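Proteasome assembly chaperone family protein (Pyrococcus furiosus, PDB 3VR0) activates the archaeal proteasome and belongs to the PAC2 family of proteasome assembly chaperone homologues. Local coordinates at the interface of chains A and B. Numbering follows the deposited sequence. Chains: chain A/B, Putative uncharacterized protein.

Contact 1: the interface of chains A and B. Residues chain A 72-74; chain B 187-191, 194-195.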
loop_
_atom_site.group_PDB
_atom_site.type_symbol
_atom_site.label_atom_id
_atom_site.label_comp_id
_atom_site.label_asym_id
_atom_site.label_seq_id
_atom_site.Cartn_x
_atom_site.Cartn_y
_atom_site.Cartn_z
ATOM N N HIS A 72 -2.596 -4.597 12.390
ATOM C CA HIS A 72 -1.677 -5.613 12.887
ATOM C C HIS A 72 -1.510 -5.568 14.400
ATOM O O HIS A 72 -0.410 -5.298 14.931
ATOM C CB HIS A 72 -0.295 -5.525 12.197
ATOM C CG HIS A 72 0.298 -4.151 12.197
ATOM N ND1 HIS A 72 -0.096 -3.165 11.318
ATOM C CD2 HIS A 72 1.249 -3.593 12.985
ATOM C CE1 HIS A 72 0.583 -2.058 11.568
ATOM N NE2 HIS A 72 1.410 -2.295 12.570
ATOM N N GLN A 73 -2.609 -5.861 15.107
ATOM C CA GLN A 73 -2.597 -5.823 16.543
ATOM C C GLN A 73 -3.488 -6.938 17.083
ATOM O O GLN A 73 -4.333 -7.491 16.343
ATOM C CB GLN A 73 -3.086 -4.455 17.002
ATOM C CG GLN A 73 -4.598 -4.220 16.763
ATOM C CD GLN A 73 -4.986 -2.754 16.990
ATOM O OE1 GLN A 73 -4.129 -1.882 17.125
ATOM N NE2 GLN A 73 -6.261 -2.488 17.017
ATOM N N VAL A 74 -3.262 -7.321 18.336
ATOM C CA VAL A 74 -4.318 -8.055 19.081
ATOM C C VAL A 74 -5.025 -7.105 20.018
ATOM O O VAL A 74 -4.478 -6.070 20.354
ATOM C CB VAL A 74 -3.762 -9.212 19.916
ATOM C CG1 VAL A 74 -3.257 -10.312 19.016
ATOM C CG2 VAL A 74 -2.677 -8.718 20.913
ATOM N N GLY B 187 -7.947 -2.394 24.881
ATOM C CA GLY B 187 -6.558 -1.953 24.578
ATOM C C GLY B 187 -5.957 -2.862 23.489
ATOM O O GLY B 187 -6.548 -3.888 23.144
ATOM N N ALA B 188 -4.806 -2.475 22.941
ATOM C CA ALA B 188 -4.146 -3.201 21.866
ATOM C C ALA B 188 -2.692 -3.454 22.170
ATOM O O ALA B 188 -2.058 -2.669 22.890
ATOM C CB ALA B 188 -4.224 -2.370 20.589
ATOM N N ILE B 189 -2.160 -4.541 21.613
ATOM C CA ILE B 189 -0.733 -4.760 21.538
ATOM C C ILE B 189 -0.418 -4.878 20.035
ATOM O O ILE B 189 -0.970 -5.730 19.344
ATOM C CB ILE B 189 -0.303 -6.036 22.258
ATOM C CG1 ILE B 189 -0.979 -6.127 23.656
ATOM C CG2 ILE B 189 1.257 -6.120 22.312
ATOM C CD1 ILE B 189 -0.784 -7.485 24.347
ATOM N N VAL B 190 0.430 -3.975 19.552
ATOM C CA VAL B 190 0.688 -3.735 18.131
ATOM C C VAL B 190 2.006 -4.425 17.761
ATOM O O VAL B 190 2.974 -4.375 18.505
ATOM C CB VAL B 190 0.806 -2.206 17.888
ATOM C CG1 VAL B 190 1.129 -1.861 16.363
ATOM C CG2 VAL B 190 -0.494 -1.444 18.424
ATOM N N GLY B 191 2.006 -5.119 16.634
ATOM C CA GLY B 191 3.201 -5.709 16.070
ATOM C C GLY B 191 3.428 -7.119 16.578
ATOM O O GLY B 191 2.505 -7.757 17.110
ATOM N N GLY B 194 2.079 -8.810 19.924
ATOM C CA GLY B 194 0.711 -9.311 19.924
ATOM C C GLY B 194 0.422 -10.381 18.917
ATOM O O GLY B 194 -0.177 -11.440 19.247
ATOM N N LEU B 195 0.849 -10.127 17.672
ATOM C CA LEU B 195 0.490 -11.013 16.580
ATOM C C LEU B 195 1.046 -12.387 16.752
ATOM O O LEU B 195 0.395 -13.369 16.368
ATOM C CB LEU B 195 0.989 -10.418 15.226
ATOM C CG LEU B 195 0.246 -9.262 14.552
ATOM C CD1 LEU B 195 0.627 -9.128 13.041
ATOM C CD2 LEU B 195 -1.233 -9.366 14.668
#
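A:Val74 sits between strand 188-190 and the start of helix 192-202 of chain B. Its CG1 is anti to the carbonyl carbon (chi1 -69°), which leaves CG2 between the backbone N and the carbonyl carbon, resting on B:Gly194 CA at 3.6 Å and also meeting B:Ile189 CB; a side chain on this glycine would probably collide with CG2. The other methyl, CG1, points at the helix backbone and lies 3.3 Å from B:Gly194 O. Farther along the strand, A:Gln73 sends its extended chain over the other side of the sheet, where the amide CD packs on the B:Ala188 CB methyl at 3.7 Å. The A:His72 ring crosses B:Val190 obliquely, its CD2 edge 3.8 Å from the CG1 methyl, while the A:His72 methylene CB touches B:Leu195 CD1. Between these two layers of side chains runs an antiparallel ladder. A:Val74 N donates to B:Ile189 O at 3.0 Å, and B:Ile189 N returns a bond to A:Val74 O. At the end of the strand B:Gly191 N reaches A:His72 O at 3.0 Å. Strand 73-76 of chain A thus pairs edge to edge with strand 188-190 of chain B, tying the two copies together in the deposited tetramer, backed by side-chain packing on both faces.

Contact 2: the interface of chains A and B. Residues chain A 79-81; chain B 157-159, 161-162, 165, 182-183.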
loop_
_atom_site.group_PDB
_atom_site.type_symbol
_atom_site.label_atom_id
_atom_site.label_comp_id
_atom_site.label_asym_id
_atom_site.label_seq_id
_atom_site.Cartn_x
_atom_site.Cartn_y
_atom_site.Cartn_z
ATOM N N ASN A 79 -10.799 -10.477 31.234
ATOM C CA ASN A 79 -9.969 -11.397 31.983
ATOM C C ASN A 79 -8.581 -11.605 31.347
ATOM O O ASN A 79 -8.097 -12.730 31.245
ATOM C CB ASN A 79 -10.742 -12.736 32.150
ATOM C CG ASN A 79 -10.118 -13.618 33.193
ATOM O OD1 ASN A 79 -9.483 -13.129 34.144
ATOM N ND2 ASN A 79 -10.296 -14.914 33.045
ATOM N N SER A 80 -7.961 -10.513 30.870
ATOM C CA SER A 80 -6.525 -10.528 30.450
ATOM C C SER A 80 -6.181 -11.450 29.267
ATOM O O SER A 80 -5.078 -11.929 29.191
ATOM C CB SER A 80 -5.627 -10.868 31.688
ATOM O OG SER A 80 -5.914 -9.957 32.807
ATOM N N VAL A 81 -7.118 -11.675 28.341
ATOM C CA VAL A 81 -6.922 -12.540 27.197
ATOM C C VAL A 81 -6.643 -11.661 25.943
ATOM O O VAL A 81 -7.263 -10.600 25.730
ATOM C CB VAL A 81 -8.179 -13.482 26.966
ATOM C CG1 VAL A 81 -8.196 -14.141 25.528
ATOM C CG2 VAL A 81 -8.254 -14.557 28.047
ATOM N N ALA B 157 0.665 -8.117 32.129
ATOM C CA ALA B 157 0.566 -9.502 31.643
ATOM C C ALA B 157 -0.788 -9.745 30.949
ATOM O O ALA B 157 -1.810 -9.217 31.385
ATOM C CB ALA B 157 0.747 -10.466 32.772
ATOM N N ALA B 158 -0.775 -10.493 29.839
ATOM C CA ALA B 158 -1.998 -10.903 29.159
ATOM C C ALA B 158 -1.679 -12.230 28.524
ATOM O O ALA B 158 -0.519 -12.497 28.267
ATOM C CB ALA B 158 -2.499 -9.832 28.153
ATOM N N VAL B 159 -2.679 -13.099 28.354
ATOM C CA VAL B 159 -2.426 -14.460 27.884
ATOM C C VAL B 159 -3.314 -14.804 26.723
ATOM O O VAL B 159 -4.252 -14.082 26.449
ATOM C CB VAL B 159 -2.678 -15.504 29.006
ATOM C CG1 VAL B 159 -1.516 -15.490 30.082
ATOM C CG2 VAL B 159 -4.063 -15.221 29.697
ATOM N N HIS B 161 -5.055 -17.856 26.529
ATOM C CA HIS B 161 -6.145 -18.670 27.101
ATOM C C HIS B 161 -6.293 -18.405 28.613
ATOM O O HIS B 161 -5.297 -18.311 29.332
ATOM C CB HIS B 161 -5.894 -20.160 26.891
ATOM C CG HIS B 161 -5.709 -20.546 25.459
ATOM N ND1 HIS B 161 -4.546 -20.263 24.752
ATOM C CD2 HIS B 161 -6.537 -21.187 24.594
ATOM C CE1 HIS B 161 -4.674 -20.737 23.518
ATOM N NE2 HIS B 161 -5.878 -21.284 23.396
ATOM N N GLU B 162 -7.531 -18.265 29.077
ATOM C CA GLU B 162 -7.817 -17.929 30.485
ATOM C C GLU B 162 -7.122 -18.840 31.476
ATOM O O GLU B 162 -6.620 -18.349 32.439
ATOM C CB GLU B 162 -9.322 -17.953 30.783
ATOM C CG GLU B 162 -10.091 -16.825 30.167
ATOM C CD GLU B 162 -11.555 -16.893 30.543
ATOM O OE1 GLU B 162 -12.246 -17.855 30.136
ATOM O OE2 GLU B 162 -12.007 -16.001 31.286
ATOM N N ILE B 165 -3.667 -17.862 33.022
ATOM C CA ILE B 165 -3.485 -16.877 34.095
ATOM C C ILE B 165 -2.993 -17.577 35.368
ATOM O O ILE B 165 -1.938 -17.225 35.950
ATOM C CB ILE B 165 -4.744 -16.116 34.384
ATOM C CG1 ILE B 165 -5.158 -15.317 33.131
ATOM C CG2 ILE B 165 -4.526 -15.182 35.573
ATOM C CD1 ILE B 165 -6.568 -14.673 33.233
ATOM N N ARG B 182 -3.649 -7.426 33.143
ATOM C CA ARG B 182 -4.303 -6.294 32.490
ATOM C C ARG B 182 -5.804 -6.475 32.477
ATOM O O ARG B 182 -6.267 -7.568 32.166
ATOM C CB ARG B 182 -3.903 -6.265 31.016
ATOM C CG ARG B 182 -2.460 -6.081 30.745
ATOM C CD ARG B 182 -2.217 -6.042 29.248
ATOM N NE ARG B 182 -2.718 -4.822 28.629
ATOM C CZ ARG B 182 -2.125 -4.283 27.569
ATOM N NH1 ARG B 182 -1.042 -4.882 27.044
ATOM N NH2 ARG B 182 -2.623 -3.196 27.027
ATOM N N GLU B 183 -6.564 -5.408 32.743
ATOM C CA GLU B 183 -8.024 -5.443 32.615
ATOM C C GLU B 183 -8.558 -4.306 31.724
ATOM O O GLU B 183 -9.745 -3.970 31.811
ATOM C CB GLU B 183 -8.747 -5.408 33.985
ATOM C CG GLU B 183 -8.211 -6.302 35.099
ATOM C CD GLU B 183 -8.520 -7.810 34.929
ATOM O OE1 GLU B 183 -8.107 -8.629 35.813
ATOM O OE2 GLU B 183 -9.178 -8.188 33.923
HETATM O O HOH W 1 -7.399 -11.200 34.947
HETATM O O HOH W 2 -11.788 -8.092 32.533
#
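The short 3-10 turn 78-80 of chain A caps this patch, meeting the end of strand 155-159, the start of helix 163-172 and the B:Arg182-B:Glu183 loop of chain B. A:Asn79 reaches out with CG anti to its backbone N (chi1 -166°), bringing the amide ND2 to the B:Glu162 carboxylate oxygen OE2 at 2.7 Å. The oxygen is met on its anti side, well out of the carboxylate plane, although it lies close to the amide plane, and the two planes stand 78° apart. Beneath the amide lies B:Ile165 CD1, 3.7 Å from A:Asn79 CG. An alanine in place of A:Asn79 would probably leave B:Glu162 OE2 without its amide donor and open a gap above the B:Ile165 methyl. Two waters link the turn to B:Glu183: water 1 joins A:Asn79 OD1 and A:Ser80 OG to carboxylate oxygen OE1, and water 2 joins the A:Asn79 backbone N to OE2. Along the strand B:Val159 N donates to A:Ser80 O at 2.8 Å, next to a parallel bridge between A:Val81 and B:Val159. A:Val81 CG2 packs against B:Glu162 CG at 3.6 Å, the two side chains crossing at about a right angle. The A:Ser80 hydroxyl OG gives its hydrogen to B:Arg182 O at 2.5 Å, tilted 31° from the carbonyl plane.

Contact 3: the interface of chains A and B. Residues chain A 17, 67-68, 70-72; chain B 116-117, 120, 195.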
loop_
_atom_site.group_PDB
_atom_site.type_symbol
_atom_site.label_atom_id
_atom_site.label_comp_id
_atom_site.label_asym_id
_atom_site.label_seq_id
_atom_site.Cartn_x
_atom_site.Cartn_y
_atom_site.Cartn_z
ATOM N N MET A 17 -2.946 -17.704 7.742
ATOM C CA MET A 17 -3.292 -16.256 7.593
ATOM C C MET A 17 -2.684 -15.678 6.304
ATOM O O MET A 17 -2.136 -14.561 6.301
ATOM C CB MET A 17 -2.846 -15.443 8.829
ATOM C CG MET A 17 -3.721 -15.645 10.101
ATOM S SD MET A 17 -5.424 -14.973 10.003
ATOM C CE MET A 17 -5.185 -13.244 9.769
ATOM N N SER A 67 -8.553 -11.610 9.295
ATOM C CA SER A 67 -7.980 -11.125 8.077
ATOM C C SER A 67 -6.610 -10.515 8.309
ATOM O O SER A 67 -6.442 -9.683 9.213
ATOM C CB SER A 67 -8.871 -10.025 7.444
ATOM O OG SER A 67 -8.305 -9.615 6.223
ATOM N N PRO A 68 -5.652 -10.838 7.418
ATOM C CA PRO A 68 -4.323 -10.209 7.530
ATOM C C PRO A 68 -4.366 -8.775 6.948
ATOM O O PRO A 68 -3.332 -8.061 6.937
ATOM C CB PRO A 68 -3.421 -11.141 6.711
ATOM C CG PRO A 68 -4.395 -11.791 5.655
ATOM C CD PRO A 68 -5.705 -11.932 6.445
ATOM N N PHE A 70 -6.620 -6.705 8.316
ATOM C CA PHE A 70 -6.995 -5.924 9.481
ATOM C C PHE A 70 -5.709 -5.363 10.099
ATOM O O PHE A 70 -4.624 -5.877 9.838
ATOM C CB PHE A 70 -7.721 -6.779 10.531
ATOM C CG PHE A 70 -9.121 -7.226 10.121
ATOM C CD1 PHE A 70 -9.882 -6.501 9.171
ATOM C CD2 PHE A 70 -9.723 -8.319 10.782
ATOM C CE1 PHE A 70 -11.203 -6.911 8.838
ATOM C CE2 PHE A 70 -11.042 -8.726 10.483
ATOM C CZ PHE A 70 -11.773 -8.031 9.488
ATOM N N MET A 71 -5.862 -4.340 10.933
ATOM C CA MET A 71 -4.770 -3.708 11.616
ATOM C C MET A 71 -3.933 -4.772 12.380
ATOM O O MET A 71 -4.489 -5.744 12.903
ATOM C CB MET A 71 -5.356 -2.603 12.511
ATOM C CG MET A 71 -4.360 -1.962 13.478
ATOM S SD MET A 71 -2.957 -1.149 12.628
ATOM C CE MET A 71 -1.859 -1.082 14.095
ATOM N N HIS A 72 -2.596 -4.597 12.390
ATOM C CA HIS A 72 -1.677 -5.613 12.887
ATOM C C HIS A 72 -1.510 -5.568 14.400
ATOM O O HIS A 72 -0.410 -5.298 14.931
ATOM C CB HIS A 72 -0.295 -5.525 12.197
ATOM C CG HIS A 72 0.298 -4.151 12.197
ATOM N ND1 HIS A 72 -0.096 -3.165 11.318
ATOM C CD2 HIS A 72 1.249 -3.593 12.985
ATOM C CE1 HIS A 72 0.583 -2.058 11.568
ATOM N NE2 HIS A 72 1.410 -2.295 12.570
ATOM N N SER B 116 0.135 -3.651 7.018
ATOM C CA SER B 116 -0.347 -4.620 7.994
ATOM C C SER B 116 -0.189 -6.013 7.500
ATOM O O SER B 116 0.196 -6.905 8.268
ATOM C CB SER B 116 -1.788 -4.330 8.420
ATOM O OG SER B 116 -1.798 -3.126 9.220
ATOM N N TYR B 117 -0.491 -6.229 6.228
ATOM C CA TYR B 117 -0.318 -7.545 5.639
ATOM C C TYR B 117 1.120 -8.127 5.934
ATOM O O TYR B 117 1.284 -9.302 6.283
ATOM C CB TYR B 117 -0.568 -7.464 4.114
ATOM C CG TYR B 117 -0.556 -8.823 3.498
ATOM C CD1 TYR B 117 -1.724 -9.600 3.488
ATOM C CD2 TYR B 117 0.621 -9.360 2.939
ATOM C CE1 TYR B 117 -1.729 -10.899 2.957
ATOM C CE2 TYR B 117 0.634 -10.665 2.404
ATOM C CZ TYR B 117 -0.547 -11.422 2.406
ATOM O OH TYR B 117 -0.589 -12.718 1.895
ATOM N N PHE B 120 1.592 -9.689 9.348
ATOM C CA PHE B 120 0.978 -11.001 9.410
ATOM C C PHE B 120 1.872 -12.008 8.728
ATOM O O PHE B 120 2.058 -13.109 9.204
ATOM C CB PHE B 120 -0.443 -10.989 8.784
ATOM C CG PHE B 120 -1.501 -10.447 9.742
ATOM C CD1 PHE B 120 -2.170 -11.315 10.632
ATOM C CD2 PHE B 120 -1.813 -9.095 9.757
ATOM C CE1 PHE B 120 -3.116 -10.839 11.554
ATOM C CE2 PHE B 120 -2.760 -8.605 10.660
ATOM C CZ PHE B 120 -3.403 -9.480 11.582
ATOM N N LEU B 195 0.849 -10.127 17.672
ATOM C CA LEU B 195 0.490 -11.013 16.580
ATOM C C LEU B 195 1.046 -12.387 16.752
ATOM O O LEU B 195 0.395 -13.369 16.368
ATOM C CB LEU B 195 0.989 -10.418 15.226
ATOM C CG LEU B 195 0.246 -9.262 14.552
ATOM C CD1 LEU B 195 0.627 -9.128 13.041
ATOM C CD2 LEU B 195 -1.233 -9.366 14.668
#
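A:Pro68 sets its CA over one face of the B:Phe120 ring, offset toward the rim, 3.6 Å from the centroid (CH-pi), the two rings steeply inclined. B:Leu195 CD1 supports the opposite face, so the phenyl is clamped between a proline of one subunit and a leucine of its own. A chi2 of -89° sets the ring plane about perpendicular to the plane of CA, CB and CG, which turns a face to the proline. A:Pro68 O sits above the ring on the same side as its CA, 3.4 Å from B:Phe120 CD2, and A:Phe70 O comes nearer the rim at CE2. Less firm is the CD1-CE1 side of the ring, where CE of the poorly ordered A:Met17 approaches CE1. The B:Tyr117 ring also packs more loosely, running alongside A:Pro68 with CE1 3.9 Å from the proline CG. The polar end of the patch is held by a hydrogen bond of 2.7 Å between A:His72 ND1 and the B:Ser116 hydroxyl OG, which meets the imidazole at its edge, in plane, with A:Met71 CE against one ring face. This bond likely fixes the rotation of the imidazole. The patch seats the loop ahead of chain A strand 73-76 on the beginning of chain B helix 116-130.

Contact 4: the interface of chains A and B. Residues chain A 74-77; chain B 158, 182, 184-187, 189.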
loop_
_atom_site.group_PDB
_atom_site.type_symbol
_atom_site.label_atom_id
_atom_site.label_comp_id
_atom_site.label_asym_id
_atom_site.label_seq_id
_atom_site.Cartn_x
_atom_site.Cartn_y
_atom_site.Cartn_z
ATOM N N VAL A 74 -3.262 -7.321 18.336
ATOM C CA VAL A 74 -4.318 -8.055 19.081
ATOM C C VAL A 74 -5.025 -7.105 20.018
ATOM O O VAL A 74 -4.478 -6.070 20.354
ATOM C CB VAL A 74 -3.762 -9.212 19.916
ATOM C CG1 VAL A 74 -3.257 -10.312 19.016
ATOM C CG2 VAL A 74 -2.677 -8.718 20.913
ATOM N N LEU A 75 -6.236 -7.454 20.463
ATOM C CA LEU A 75 -6.940 -6.613 21.425
ATOM C C LEU A 75 -7.020 -7.335 22.749
ATOM O O LEU A 75 -7.045 -8.550 22.771
ATOM C CB LEU A 75 -8.392 -6.342 20.959
ATOM C CG LEU A 75 -8.585 -5.447 19.734
ATOM C CD1 LEU A 75 -10.093 -5.331 19.347
ATOM C CD2 LEU A 75 -8.008 -4.052 19.966
ATOM N N ILE A 76 -7.145 -6.584 23.842
ATOM C CA ILE A 76 -7.403 -7.185 25.156
ATOM C C ILE A 76 -8.919 -7.448 25.269
ATOM O O ILE A 76 -9.721 -6.535 25.099
ATOM C CB ILE A 76 -7.035 -6.205 26.313
ATOM C CG1 ILE A 76 -5.613 -5.651 26.131
ATOM C CG2 ILE A 76 -7.240 -6.911 27.706
ATOM C CD1 ILE A 76 -4.548 -6.731 26.080
ATOM N N ARG A 77 -9.281 -8.684 25.539
ATOM C CA ARG A 77 -10.671 -9.047 25.860
ATOM C C ARG A 77 -10.765 -9.052 27.394
ATOM O O ARG A 77 -9.781 -8.693 28.067
ATOM C CB ARG A 77 -10.940 -10.462 25.353
ATOM C CG ARG A 77 -10.642 -10.648 23.872
ATOM C CD ARG A 77 -11.289 -9.533 23.033
ATOM N NE ARG A 77 -11.140 -9.873 21.613
ATOM C CZ ARG A 77 -11.599 -9.184 20.567
ATOM N NH1 ARG A 77 -12.238 -8.034 20.731
ATOM N NH2 ARG A 77 -11.393 -9.665 19.330
ATOM N N ALA B 158 -0.775 -10.493 29.839
ATOM C CA ALA B 158 -1.998 -10.903 29.159
ATOM C C ALA B 158 -1.679 -12.230 28.524
ATOM O O ALA B 158 -0.519 -12.497 28.267
ATOM C CB ALA B 158 -2.499 -9.832 28.153
ATOM N N ARG B 182 -3.649 -7.426 33.143
ATOM C CA ARG B 182 -4.303 -6.294 32.490
ATOM C C ARG B 182 -5.804 -6.475 32.477
ATOM O O ARG B 182 -6.267 -7.568 32.166
ATOM C CB ARG B 182 -3.903 -6.265 31.016
ATOM C CG ARG B 182 -2.460 -6.081 30.745
ATOM C CD ARG B 182 -2.217 -6.042 29.248
ATOM N NE ARG B 182 -2.718 -4.822 28.629
ATOM C CZ ARG B 182 -2.125 -4.283 27.569
ATOM N NH1 ARG B 182 -1.042 -4.882 27.044
ATOM N NH2 ARG B 182 -2.623 -3.196 27.027
ATOM N N ASP B 184 -7.691 -3.752 30.868
ATOM C CA ASP B 184 -8.018 -2.651 29.958
ATOM C C ASP B 184 -8.629 -3.184 28.654
ATOM O O ASP B 184 -8.052 -3.080 27.555
ATOM C CB ASP B 184 -6.777 -1.781 29.664
ATOM C CG ASP B 184 -5.604 -2.583 29.038
ATOM O OD1 ASP B 184 -5.256 -3.657 29.551
ATOM O OD2 ASP B 184 -4.994 -2.122 28.038
ATOM N N GLU B 185 -9.817 -3.741 28.787
ATOM C CA GLU B 185 -10.487 -4.359 27.691
ATOM C C GLU B 185 -10.595 -3.380 26.546
ATOM O O GLU B 185 -10.993 -2.216 26.746
ATOM C CB GLU B 185 -11.891 -4.791 28.146
ATOM C CG GLU B 185 -12.677 -5.537 27.074
ATOM C CD GLU B 185 -14.085 -5.952 27.553
ATOM O OE1 GLU B 185 -14.390 -5.764 28.761
ATOM O OE2 GLU B 185 -14.868 -6.461 26.714
ATOM N N GLY B 186 -10.299 -3.840 25.333
ATOM C CA GLY B 186 -10.259 -2.911 24.201
ATOM C C GLY B 186 -8.887 -2.271 23.957
ATOM O O GLY B 186 -8.673 -1.664 22.935
ATOM N N GLY B 187 -7.947 -2.394 24.881
ATOM C CA GLY B 187 -6.558 -1.953 24.578
ATOM C C GLY B 187 -5.957 -2.862 23.489
ATOM O O GLY B 187 -6.548 -3.888 23.144
ATOM N N ILE B 189 -2.160 -4.541 21.613
ATOM C CA ILE B 189 -0.733 -4.760 21.538
ATOM C C ILE B 189 -0.418 -4.878 20.035
ATOM O O ILE B 189 -0.970 -5.730 19.344
ATOM C CB ILE B 189 -0.303 -6.036 22.258
ATOM C CG1 ILE B 189 -0.979 -6.127 23.656
ATOM C CG2 ILE B 189 1.257 -6.120 22.312
ATOM C CD1 ILE B 189 -0.784 -7.485 24.347
#
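A:Ile76 stands over the guanidinium of B:Arg182, the two side chains crossing at about a right angle. Its CD1 methyl lies above the centre of the flat group, 3.6 Å from the plane and 3.8 Å from CZ. CG1 leaves beside the backbone N, anti to the carbonyl carbon (chi1 -51°), and the bend at chi2 (-58°) lays the terminal methyl on this face. The guanidinium is fixed from its edge by B:Asp184, which it grips side-on within its plane. NE donates to the carboxylate oxygen OD1 at 2.9 Å and NH2 forms a salt bridge to OD2 at 2.8 Å, each oxygen using its syn lone pair. Chain B therefore builds a flat, charge-paired platform for an apolar side chain of chain A. A methionine in place of B:Arg182 would probably leave the B:Asp184 carboxylate without its charged mate and the A:Ile76 methyl without its planar support. On the backbone side, A:Ile76 CB lies 3.5 Å from B:Asp184 O, and A:Leu75 CD2 reaches towards B:Gly187 O from beside the strand. B:Glu185 turns its extended chain outward past the A:Arg77 backbone, its CG 4.0 Å from A:Arg77 C. Two backbone bonds hold A:Ile76 itself: its N donates to B:Gly187 O at 2.8 Å, and its O accepts from B:Gly186 N at 2.8 Å.

The four patches form one continuous seam, mainly along chain A from the loop before strand 73-76 to A:Val81, just past the turn 78-80. Contacts 1 and 4 have C-alpha centres about 8 Å apart and share A:Val74, B:Gly187 and B:Ile189; contacts 2 and 4, equally close, share B:Ala158 and B:Arg182. A:His72 and B:Leu195 connect contact 1 to contact 3, about 10 Å away, whereas contacts 2 and 3 lie about 21 Å apart. Chain A contributes residues up to A:Val81, chain B those from B:Ser116 to B:Leu195, without exact two-fold symmetry, which suggests head-to-tail joining, though the structure alone does not show this assembly in solution.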